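Glutathione S-transferase (Rhodospirillum rubrum F11, PDB 4O7H) probably conjugates the thiol of glutathione to electrophilic substrates, working as a dimer. Local coordinates at residues C68-E72 with E73-E77. Sequence-based numbering, arbitrary orientation.
Sequences CEYLE and EVYPE
Val-74 lays its CG2 methyl over one face of the Tyr-70 ring, 3.9 Å from the centroid and displaced toward the rim, a CH-pi contact closest at CE1. Tyr-70 presents that face because its CG stands anti to the backbone N (chi1 167°), which carries the ring forward alongside the next turn, where Val-74 sits. The other methyl of Val-74, CG1, lies against a face of the Tyr-75 ring, leaving the valine wedged between two tyrosines. Leu-71 meets the rim of the Tyr-75 ring obliquely, its CD2 methyl 3.9 Å from Tyr-75 CD2, while Leu-71 O lies at the ring edge. Behind these side chains run the last turns of helix 64-74, which belongs to the thioredoxin-like N-terminal domain of the glutathione transferase fold. Tyr-70 O takes a fairly straight bond from Val-74 N (2.9 Å, 156° at the hydrogen) and a weak one from Glu-73 N, which also bonds to Glu-69 O. Tyr-75 N closes the series on Leu-71 O at 2.9 Å, but Tyr-75 itself leaves helical geometry, and Pro-76 follows with a CA-H...O contact from its CA to Glu-72 O (3.3 Å). A water 2.7 Å from Glu-69 OE1 also reaches Glu-73 OE2, probably bridging the two like-charged carboxylates, though it has more acceptors near than protons. Arginines probably offset that repulsion: Arg-92 pairs with Glu-69, and Arg-92 and Arg-88 of the second subunit pair with Glu-73, placing this flank at the dimer interface. Glu-55 is hydrogen-bonded to both tyrosine hydroxyls; replacing Tyr-70 by alanine would probably leave Val-74 CG2 without its aromatic bed and Glu-55 with one hydroxyl fewer. Glu-72 is salt-bridged to Lys-23 and bonded to Leu-80 N in the following loop.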
loop_
_atom_site.group_PDB
_atom_site.type_symbol
_atom_site.label_atom_id
_atom_site.label_comp_id
_atom_site.label_asym_id
_atom_site.label_seq_id
_atom_site.Cartn_x
_atom_site.Cartn_y
_atom_site.Cartn_z
ATOM N N CYS A 68 6.577 1.573 -9.779
ATOM C CA CYS A 68 7.389 0.350 -9.814
ATOM C C CYS A 68 6.844 -0.689 -10.766
ATOM O O CYS A 68 7.608 -1.293 -11.558
ATOM C CB CYS A 68 7.572 -0.190 -8.414
ATOM S SG CYS A 68 8.691 0.833 -7.402
ATOM N N GLU A 69 5.530 -0.865 -10.784
ATOM C CA GLU A 69 4.950 -1.855 -11.689
ATOM C C GLU A 69 5.053 -1.354 -13.130
ATOM O O GLU A 69 5.357 -2.139 -14.033
ATOM C CB GLU A 69 3.508 -2.126 -11.331
ATOM C CG GLU A 69 3.312 -2.752 -9.967
ATOM C CD GLU A 69 3.788 -4.188 -9.909
ATOM O OE1 GLU A 69 3.850 -4.865 -10.949
ATOM O OE2 GLU A 69 4.102 -4.598 -8.789
ATOM N N TYR A 70 4.869 -0.050 -13.340
ATOM C CA TYR A 70 5.025 0.567 -14.652
ATOM C C TYR A 70 6.457 0.366 -15.121
ATOM O O TYR A 70 6.690 -0.005 -16.296
ATOM C CB TYR A 70 4.721 2.056 -14.554
ATOM C CG TYR A 70 5.135 2.846 -15.770
ATOM C CD1 TYR A 70 4.303 2.943 -16.883
ATOM C CD2 TYR A 70 6.358 3.502 -15.794
ATOM C CE1 TYR A 70 4.689 3.699 -18.018
ATOM C CE2 TYR A 70 6.738 4.242 -16.934
ATOM C CZ TYR A 70 5.925 4.315 -18.018
ATOM O OH TYR A 70 6.326 5.048 -19.162
ATOM N N LEU A 71 7.438 0.610 -14.269
ATOM C CA LEU A 71 8.854 0.438 -14.701
ATOM C C LEU A 71 9.135 -0.996 -15.150
ATOM O O LEU A 71 9.870 -1.208 -16.134
ATOM C CB LEU A 71 9.859 0.888 -13.653
ATOM C CG LEU A 71 9.860 2.358 -13.281
ATOM C CD1 LEU A 71 10.817 2.567 -12.123
ATOM C CD2 LEU A 71 10.179 3.253 -14.504
ATOM N N GLU A 72 8.550 -1.977 -14.465
ATOM C CA GLU A 72 8.814 -3.365 -14.814
ATOM C C GLU A 72 8.114 -3.711 -16.136
ATOM O O GLU A 72 8.600 -4.559 -16.904
ATOM C CB GLU A 72 8.388 -4.291 -13.660
ATOM C CG GLU A 72 8.772 -5.756 -13.831
ATOM C CD GLU A 72 10.193 -6.096 -13.426
ATOM O OE1 GLU A 72 11.007 -5.200 -13.086
ATOM O OE2 GLU A 72 10.476 -7.350 -13.439
ATOM N N GLU A 73 7.006 -3.063 -16.429
ATOM C CA GLU A 73 6.247 -3.305 -17.673
ATOM C C GLU A 73 6.952 -2.681 -18.863
ATOM O O GLU A 73 7.023 -3.291 -19.959
ATOM C CB GLU A 73 4.821 -2.753 -17.560
ATOM C CG GLU A 73 3.933 -3.590 -16.656
ATOM C CD GLU A 73 2.601 -2.945 -16.328
ATOM O OE1 GLU A 73 2.204 -1.973 -16.998
ATOM O OE2 GLU A 73 1.951 -3.491 -15.411
ATOM N N VAL A 74 7.432 -1.465 -18.697
ATOM C CA VAL A 74 7.978 -0.704 -19.857
ATOM C C VAL A 74 9.479 -0.913 -20.047
ATOM O O VAL A 74 10.001 -0.787 -21.166
ATOM C CB VAL A 74 7.607 0.773 -19.672
ATOM C CG1 VAL A 74 8.193 1.637 -20.771
ATOM C CG2 VAL A 74 6.086 0.903 -19.664
ATOM N N TYR A 75 10.189 -1.213 -18.975
ATOM C CA TYR A 75 11.638 -1.360 -18.953
ATOM C C TYR A 75 11.973 -2.677 -18.230
ATOM O O TYR A 75 12.488 -2.672 -17.114
ATOM C CB TYR A 75 12.312 -0.197 -18.255
ATOM C CG TYR A 75 11.894 1.161 -18.741
ATOM C CD1 TYR A 75 12.394 1.701 -19.939
ATOM C CD2 TYR A 75 10.991 1.908 -18.029
ATOM C CE1 TYR A 75 11.977 2.951 -20.397
ATOM C CE2 TYR A 75 10.565 3.154 -18.486
ATOM C CZ TYR A 75 11.072 3.681 -19.656
ATOM O OH TYR A 75 10.641 4.944 -20.067
ATOM N N PRO A 76 11.648 -3.807 -18.886
ATOM C CA PRO A 76 11.636 -5.099 -18.202
ATOM C C PRO A 76 12.964 -5.601 -17.706
ATOM O O PRO A 76 13.003 -6.322 -16.691
ATOM C CB PRO A 76 11.004 -6.073 -19.227
ATOM C CG PRO A 76 10.891 -5.325 -20.515
ATOM C CD PRO A 76 10.999 -3.863 -20.217
ATOM N N GLU A 77 14.057 -5.211 -18.348
ATOM C CA GLU A 77 15.369 -5.682 -17.918
ATOM C C GLU A 77 16.213 -4.534 -17.441
ATOM O O GLU A 77 16.195 -3.476 -18.097
ATOM C CB GLU A 77 16.098 -6.411 -19.078
HETATM O O HOH W 1 3.964 -5.063 -13.598
#